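Local coordinates for protein halohydrin epoxidase A (Corynebacterium sp., PDB 4Z9F) that probably catalyses the reversible elimination of hydrogen halide from vicinal halohydrins to give epoxides, on a Rossmann-like fold related to the short-chain dehydrogenases, at residues 8-12 with 32-36; 87-91 with 143-147; 129-135 with 172-178. The protein carries 1 engineered substitution. All coordinates share one frame; numbering follows the deposited sequence.

Contact 1. Residues 8-12 with 32-36; sequences HARHF and DASFA. Engineered in segment 32-36: Ser34 (natural residue Thr).
The carboxylate of Asp32 meets Arg10 and His11 from the opposing loop. Asp32 OD2 lies 3.2 Å from His11 CD2, at the edge of an imidazole almost coplanar with the carboxylate (13°), and also takes a weak bond from Arg10 N at 3.3 Å. Asp32 OD1 meets the aliphatic part of Arg10, with Arg10 CD at 3.3 Å. The Arg10 chain bends at chi3 (77°), which brings Arg10 NH1 to Ser34 OG, 2.8 Å away and slightly tilted from the guanidinium plane. Ser34 is an engineered residue, and its hydroxyl OG in turn donates to Asp32 OD1 at 2.7 Å on the anti side of the carboxylate. Arg10 NH1 also forms a salt bridge with Glu40, so this one nitrogen has two partners. Two waters fill in the network: one donates to Asp32 OD1 and lies in the plane of the His11 ring at NE2, 2.8 Å away; the other joins His8 ND1 to Ala33 N, with a weak bond to Asp32 OD2.

Behind this shell, a type I turn from His8 to His11 presents Arg10 N, while an Asx turn, Ser34 N to Asp32 OD1, fixes the aspartate. The Phe35 ring carries Asp32 CB over one face. In dinucleotide-binding short-chain dehydrogenases, the first of these loops is glycine-rich; here it carries the larger side chains of His8, Arg10, His11 and Phe12, consistent with an enzyme that uses no nicotinamide cofactor. The contact joins the loop between strand 3-6 and helix 14-23 to that between strand 27-30 and helix 38-47, with His11 stacked on Tyr81.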
# COMPACT_ATOMS: atom_id res chain seq x y z
N HIS C 8 8.83 -27.82 -2.05
CA HIS C 8 8.93 -27.79 -3.52
C HIS C 8 10.36 -27.49 -3.98
O HIS C 8 10.61 -26.58 -4.77
CB HIS C 8 7.93 -26.80 -4.10
CG HIS C 8 6.51 -27.14 -3.80
ND1 HIS C 8 5.83 -28.16 -4.43
CD2 HIS C 8 5.62 -26.59 -2.93
CE1 HIS C 8 4.59 -28.22 -3.97
NE2 HIS C 8 4.44 -27.28 -3.06
N ALA C 9 11.30 -28.28 -3.46
CA ALA C 9 12.72 -27.94 -3.53
C ALA C 9 13.27 -27.87 -4.95
O ALA C 9 14.34 -27.29 -5.16
CB ALA C 9 13.54 -28.94 -2.71
N ARG C 10 12.59 -28.45 -5.92
CA ARG C 10 13.10 -28.46 -7.29
C ARG C 10 12.51 -27.34 -8.14
O ARG C 10 12.81 -27.27 -9.34
CB ARG C 10 12.83 -29.82 -7.93
CG ARG C 10 13.49 -30.95 -7.14
CD ARG C 10 13.11 -32.30 -7.67
NE ARG C 10 13.82 -32.63 -8.90
CZ ARG C 10 13.80 -33.83 -9.46
NH1 ARG C 10 13.10 -34.81 -8.90
NH2 ARG C 10 14.47 -34.05 -10.58
N HIS C 11 11.71 -26.45 -7.55
CA HIS C 11 10.92 -25.51 -8.32
C HIS C 11 11.06 -24.11 -7.73
O HIS C 11 11.52 -23.93 -6.60
CB HIS C 11 9.45 -25.93 -8.34
CG HIS C 11 9.24 -27.29 -8.92
ND1 HIS C 11 9.11 -27.50 -10.27
CD2 HIS C 11 9.15 -28.51 -8.33
CE1 HIS C 11 8.95 -28.80 -10.50
NE2 HIS C 11 8.96 -29.43 -9.34
N PHE C 12 10.68 -23.11 -8.54
CA PHE C 12 10.59 -21.72 -8.09
C PHE C 12 11.88 -21.29 -7.37
O PHE C 12 12.97 -21.34 -7.94
CB PHE C 12 9.36 -21.57 -7.19
CG PHE C 12 8.78 -20.18 -7.13
CD1 PHE C 12 9.18 -19.19 -8.02
CD2 PHE C 12 7.83 -19.86 -6.17
CE1 PHE C 12 8.63 -17.91 -7.95
CE2 PHE C 12 7.29 -18.59 -6.10
CZ PHE C 12 7.69 -17.61 -6.99
N ASP C 32 9.40 -32.34 -1.99
CA ASP C 32 9.08 -32.15 -3.40
C ASP C 32 8.07 -33.22 -3.79
O ASP C 32 8.05 -34.31 -3.21
CB ASP C 32 10.33 -32.22 -4.28
CG ASP C 32 10.08 -31.71 -5.69
OD1 ASP C 32 10.02 -32.55 -6.63
OD2 ASP C 32 9.93 -30.48 -5.87
N ALA C 33 7.21 -32.88 -4.76
CA ALA C 33 6.23 -33.86 -5.22
C ALA C 33 6.90 -35.10 -5.79
O ALA C 33 6.36 -36.21 -5.67
CB ALA C 33 5.31 -33.23 -6.27
N SER C 34 8.07 -34.93 -6.40
CA SER C 34 8.74 -36.06 -7.03
C SER C 34 9.35 -37.01 -6.02
O SER C 34 9.72 -38.13 -6.38
CB SER C 34 9.83 -35.55 -7.97
OG SER C 34 10.91 -34.99 -7.24
N PHE C 35 9.46 -36.59 -4.77
CA PHE C 35 10.08 -37.42 -3.75
C PHE C 35 9.15 -38.53 -3.27
O PHE C 35 9.54 -39.31 -2.39
CB PHE C 35 10.53 -36.57 -2.56
CG PHE C 35 11.66 -35.63 -2.88
CD1 PHE C 35 12.09 -34.69 -1.95
CD2 PHE C 35 12.30 -35.67 -4.11
CE1 PHE C 35 13.14 -33.82 -2.23
CE2 PHE C 35 13.35 -34.81 -4.40
CZ PHE C 35 13.77 -33.88 -3.46
N ALA C 36 7.94 -38.63 -3.81
CA ALA C 36 7.13 -39.81 -3.53
C ALA C 36 7.82 -41.08 -4.02
O ALA C 36 7.49 -42.18 -3.57
CB ALA C 36 5.75 -39.69 -4.16
O HOH W 1 6.86 -30.35 -5.82
O HOH W 2 9.02 -32.26 -9.09

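Contact 2. Residues 87-91 with 143-147; sequences NRLPI and YNPLY
Asn87 lies against Tyr147 and Asn144. Its CB sits 3.6 Å from the Tyr147 ring centroid, a CH-pi contact over the face and offset toward the rim, while Asn87 O accepts a hydrogen bond from Asn144 ND2 at 2.7 Å. That bond reaches the oxygen from above the carbonyl plane but lies in the amide plane of Asn144, at an N-H...O angle of 156°. The same carbonyl receives a water, which also donates to Leu89 O and accepts from Tyr147 N, so one solvent molecule ties three backbone groups together.

At Arg88 the side chain runs extended from CG to NE and lays its guanidinium flat on Tyr143, planes 5° apart and centres 3.9 Å apart: a stacked cation-pi pair. Tyr143 CG sits between its own backbone N and carbonyl carbon (chi1 41°), turning the ring under the arginine. Leu89 O touches Pro145 CD at 3.3 Å, and Pro90 O meets Leu146 CD1. Ile91 closes the run with CD1 against Pro145 CB, 3.6 Å away.

Tyr147 OH is hydrogen-bonded to Arg151 NH1, and the Tyr-x3-Arg spacing matches the catalytic pair of halohydrin dehalogenases. The contact packs the loop leading to helix 96-123 against the loop that runs into helix 147-165, whose first residue is Tyr147; Leu146 and Tyr147 touch Ile99 and Leu106 of the former helix, while Gln115 of the second subunit bonds Ile91 O.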
# COMPACT_ATOMS: atom_id res chain seq x y z
N ASN C 87 -0.62 -20.38 -13.26
CA ASN C 87 -0.52 -19.02 -12.75
C ASN C 87 -1.25 -18.02 -13.65
O ASN C 87 -1.69 -16.97 -13.17
CB ASN C 87 0.94 -18.61 -12.59
CG ASN C 87 1.67 -18.48 -13.93
OD1 ASN C 87 1.59 -19.35 -14.78
ND2 ASN C 87 2.39 -17.37 -14.10
N ARG C 88 -1.41 -18.34 -14.93
CA ARG C 88 -2.07 -17.44 -15.87
C ARG C 88 -3.50 -17.83 -16.17
O ARG C 88 -4.07 -17.34 -17.15
CB ARG C 88 -1.26 -17.35 -17.17
CG ARG C 88 -0.01 -16.53 -17.03
CD ARG C 88 0.78 -16.53 -18.31
NE ARG C 88 1.68 -15.39 -18.38
CZ ARG C 88 1.41 -14.27 -19.04
NH1 ARG C 88 2.30 -13.29 -19.05
NH2 ARG C 88 0.26 -14.14 -19.70
N LEU C 89 -4.11 -18.69 -15.35
CA LEU C 89 -5.50 -19.05 -15.59
C LEU C 89 -6.39 -17.82 -15.49
O LEU C 89 -6.28 -17.06 -14.52
CB LEU C 89 -5.98 -20.11 -14.59
CG LEU C 89 -5.55 -21.54 -14.97
CD1 LEU C 89 -5.76 -22.49 -13.80
CD2 LEU C 89 -6.32 -22.02 -16.19
N PRO C 90 -7.26 -17.58 -16.47
CA PRO C 90 -8.21 -16.47 -16.40
C PRO C 90 -9.43 -16.88 -15.58
O PRO C 90 -9.59 -18.02 -15.17
CB PRO C 90 -8.57 -16.24 -17.87
CG PRO C 90 -8.50 -17.62 -18.46
CD PRO C 90 -7.44 -18.38 -17.70
N ILE C 91 -10.33 -15.92 -15.37
CA ILE C 91 -11.55 -16.24 -14.63
C ILE C 91 -12.54 -17.01 -15.50
O ILE C 91 -13.07 -18.05 -15.10
CB ILE C 91 -12.17 -14.95 -14.07
CG1 ILE C 91 -11.17 -14.27 -13.13
CG2 ILE C 91 -13.47 -15.25 -13.37
CD1 ILE C 91 -11.41 -12.79 -13.01
N TYR C 143 -3.17 -10.78 -16.08
CA TYR C 143 -3.21 -12.17 -16.49
C TYR C 143 -3.10 -13.14 -15.31
O TYR C 143 -3.01 -14.35 -15.54
CB TYR C 143 -2.10 -12.45 -17.51
CG TYR C 143 -0.77 -11.78 -17.20
CD1 TYR C 143 0.16 -12.39 -16.37
CD2 TYR C 143 -0.45 -10.54 -17.76
CE1 TYR C 143 1.39 -11.80 -16.10
CE2 TYR C 143 0.78 -9.94 -17.49
CZ TYR C 143 1.69 -10.57 -16.66
OH TYR C 143 2.91 -9.98 -16.40
N ASN C 144 -3.14 -12.63 -14.08
CA ASN C 144 -3.11 -13.47 -12.87
C ASN C 144 -4.33 -13.22 -11.98
O ASN C 144 -4.17 -12.94 -10.78
CB ASN C 144 -1.84 -13.20 -12.07
CG ASN C 144 -0.57 -13.41 -12.87
OD1 ASN C 144 0.25 -12.49 -12.99
ND2 ASN C 144 -0.38 -14.61 -13.38
N PRO C 145 -5.56 -13.37 -12.48
CA PRO C 145 -6.73 -13.02 -11.66
C PRO C 145 -7.15 -14.09 -10.67
O PRO C 145 -8.06 -13.84 -9.87
CB PRO C 145 -7.82 -12.79 -12.70
CG PRO C 145 -7.46 -13.76 -13.81
CD PRO C 145 -5.96 -13.89 -13.81
N LEU C 146 -6.56 -15.28 -10.71
CA LEU C 146 -6.80 -16.30 -9.69
C LEU C 146 -5.56 -16.56 -8.85
O LEU C 146 -5.66 -16.67 -7.62
CB LEU C 146 -7.26 -17.61 -10.34
CG LEU C 146 -8.59 -17.49 -11.09
CD1 LEU C 146 -8.89 -18.77 -11.84
CD2 LEU C 146 -9.72 -17.15 -10.12
N TYR C 147 -4.41 -16.63 -9.53
CA TYR C 147 -3.11 -16.74 -8.89
C TYR C 147 -2.81 -15.55 -7.99
O TYR C 147 -2.24 -15.70 -6.91
CB TYR C 147 -2.05 -16.87 -9.99
CG TYR C 147 -0.59 -17.00 -9.60
CD1 TYR C 147 0.25 -15.90 -9.64
CD2 TYR C 147 -0.03 -18.24 -9.32
CE1 TYR C 147 1.60 -16.02 -9.35
CE2 TYR C 147 1.31 -18.36 -9.02
CZ TYR C 147 2.13 -17.25 -9.04
OH TYR C 147 3.47 -17.35 -8.75
O HOH W 3 -4.49 -16.65 -12.50

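Contact 3. Residues 129-135 with 172-178; sequences VIFITSS and LYAIGPN
Backbone hydrogen bonds join Val129, Phe131 and Thr133 to Tyr173 and Ile175 in parallel register. Tyr173 N donates to Val129 O, Phe131 N to Tyr173 O at 2.9 Å, Ile175 N to Phe131 O, and Thr133 N to Ile175 O at 2.8 Å. Beyond the end of the first strand, Ser135 N still bonds Pro177 O, coming from above the carbonyl plane.

Ile175 O is gripped twice. Thr133 N approaches it nearly along the C=O axis, whereas Thr133 OG1 donates from above the carbonyl plane at 2.9 Å. The chi1 of 64°, with OG1 between backbone N and carbonyl carbon, turns the hydroxyl to this oxygen.

The two strands are the outer members of a beta-alpha-beta unit whose crossover is helix 147-165, and they lie inside the parallel sheet of a Rossmann-like fold, with strands 73-79 and 235-238 beyond them. Ser134, just past the first strand, probably corresponds to the serine of the Ser-Tyr-Arg triad of halohydrin dehalogenases, with Tyr147 thirteen residues on; its OG bonds Val136 N.

Apolar packing divides between the two faces. On the side of helix 147-165, Val129 and Leu172 lie side by side, CB to CD1 3.9 Å, and the Phe131 ring presents its edge to Leu172 CG. A polar atom, Tyr173 O, also lies at this ring's edge, in its plane. On the opposite face, covered by helix 213-224, Ile175 CD1 touches Ile130 CG2 at 3.7 Å and the CD1 of Ile132, while Ile130 CG1 meets Tyr173 CD2. Ile132 CG2 completes this side against Pro177 CG, 3.9 Å away, the two side chains crossing at about a right angle.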
# COMPACT_ATOMS: atom_id res chain seq x y z
N VAL C 129 10.17 -18.33 9.33
CA VAL C 129 9.30 -18.94 8.35
C VAL C 129 9.20 -17.93 7.22
O VAL C 129 8.66 -16.83 7.41
CB VAL C 129 7.92 -19.29 8.94
CG1 VAL C 129 7.10 -20.08 7.95
CG2 VAL C 129 8.08 -20.09 10.26
N ILE C 130 9.77 -18.29 6.06
CA ILE C 130 9.86 -17.39 4.91
C ILE C 130 8.96 -17.94 3.83
O ILE C 130 9.15 -19.07 3.36
CB ILE C 130 11.31 -17.27 4.41
CG1 ILE C 130 12.19 -16.73 5.53
CG2 ILE C 130 11.37 -16.35 3.19
CD1 ILE C 130 13.63 -16.99 5.33
N PHE C 131 7.96 -17.16 3.42
CA PHE C 131 7.01 -17.57 2.41
C PHE C 131 7.43 -16.98 1.07
O PHE C 131 7.59 -15.76 0.95
CB PHE C 131 5.59 -17.13 2.78
CG PHE C 131 5.03 -17.86 3.97
CD1 PHE C 131 5.36 -17.47 5.26
CD2 PHE C 131 4.15 -18.92 3.79
CE1 PHE C 131 4.82 -18.14 6.37
CE2 PHE C 131 3.62 -19.60 4.89
CZ PHE C 131 3.96 -19.21 6.17
N ILE C 132 7.63 -17.84 0.07
CA ILE C 132 7.88 -17.37 -1.28
C ILE C 132 6.53 -17.21 -1.96
O ILE C 132 5.80 -18.19 -2.14
CB ILE C 132 8.79 -18.32 -2.07
CG1 ILE C 132 9.97 -18.78 -1.21
CG2 ILE C 132 9.27 -17.64 -3.36
CD1 ILE C 132 11.03 -17.74 -0.87
N THR C 133 6.19 -15.97 -2.32
CA THR C 133 4.88 -15.68 -2.89
C THR C 133 5.09 -15.16 -4.30
O THR C 133 5.61 -15.89 -5.16
CB THR C 133 4.12 -14.69 -1.99
OG1 THR C 133 4.80 -13.43 -1.93
CG2 THR C 133 4.04 -15.26 -0.56
N SER C 134 4.76 -13.91 -4.55
CA SER C 134 4.87 -13.37 -5.90
C SER C 134 4.71 -11.86 -5.81
O SER C 134 4.13 -11.35 -4.85
CB SER C 134 3.81 -13.95 -6.84
OG SER C 134 3.87 -13.29 -8.09
N SER C 135 5.22 -11.15 -6.83
CA SER C 135 4.96 -9.72 -6.87
C SER C 135 3.46 -9.44 -6.84
O SER C 135 3.03 -8.42 -6.28
CB SER C 135 5.60 -9.09 -8.11
OG SER C 135 4.95 -9.53 -9.29
N LEU C 172 8.10 -14.27 10.74
CA LEU C 172 7.50 -14.55 9.44
C LEU C 172 7.85 -13.45 8.45
O LEU C 172 7.94 -12.27 8.82
CB LEU C 172 5.97 -14.69 9.56
CG LEU C 172 5.42 -16.09 9.87
CD1 LEU C 172 5.95 -16.70 11.17
CD2 LEU C 172 3.89 -16.09 9.85
N TYR C 173 8.05 -13.84 7.18
CA TYR C 173 8.34 -12.89 6.11
C TYR C 173 7.74 -13.41 4.82
O TYR C 173 7.53 -14.62 4.65
CB TYR C 173 9.85 -12.68 5.87
CG TYR C 173 10.71 -12.46 7.09
CD1 TYR C 173 11.04 -11.17 7.50
CD2 TYR C 173 11.19 -13.53 7.83
CE1 TYR C 173 11.83 -10.96 8.61
CE2 TYR C 173 11.98 -13.34 8.94
CZ TYR C 173 12.29 -12.04 9.33
OH TYR C 173 13.09 -11.83 10.44
N ALA C 174 7.47 -12.50 3.89
CA ALA C 174 7.05 -12.86 2.55
C ALA C 174 8.01 -12.25 1.54
O ALA C 174 8.42 -11.09 1.69
CB ALA C 174 5.61 -12.42 2.26
N ILE C 175 8.40 -13.03 0.55
CA ILE C 175 9.19 -12.54 -0.57
C ILE C 175 8.32 -12.62 -1.81
O ILE C 175 7.65 -13.64 -2.05
CB ILE C 175 10.49 -13.33 -0.73
CG1 ILE C 175 11.30 -13.28 0.56
CG2 ILE C 175 11.31 -12.77 -1.90
CD1 ILE C 175 12.57 -14.11 0.55
N GLY C 176 8.30 -11.53 -2.58
CA GLY C 176 7.49 -11.45 -3.78
C GLY C 176 8.34 -11.27 -5.02
O GLY C 176 8.65 -10.14 -5.43
N PRO C 177 8.74 -12.38 -5.63
CA PRO C 177 9.64 -12.30 -6.78
C PRO C 177 8.90 -12.00 -8.08
O PRO C 177 7.73 -12.33 -8.25
CB PRO C 177 10.28 -13.70 -6.84
CG PRO C 177 9.78 -14.45 -5.61
CD PRO C 177 8.51 -13.77 -5.20
N ASN C 178 9.64 -11.37 -8.99
CA ASN C 178 9.33 -11.29 -10.42
C ASN C 178 10.65 -11.05 -11.13
O ASN C 178 11.60 -10.54 -10.54
CB ASN C 178 8.31 -10.17 -10.74
CG ASN C 178 7.59 -10.39 -12.07
OD1 ASN C 178 7.83 -11.37 -12.79
ND2 ASN C 178 6.69 -9.45 -12.42

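Overall arrangement
Contact 3 lies near the centre of the chain, within the parallel sheet; contacts 1 and 2 each sit with their centres about 18 Å from it and about 23 Å from each other. Contact 1 joins loops that follow strands 3-6 and 27-30, and closes before the others open. Contacts 2 and 3 alternate along the chain: 87-91, 129-135, 143-147, 172-178. Phe12 bridges contacts 1 and 3, its CZ 3.3 Å from Thr133 O and its CE2 against Ile132 CG2. Tyr147 CE1 packs on Ser134 OG, 3.8 Å away, bringing contacts 2 and 3 together at the probable active site beyond the carboxyl ends of the strands.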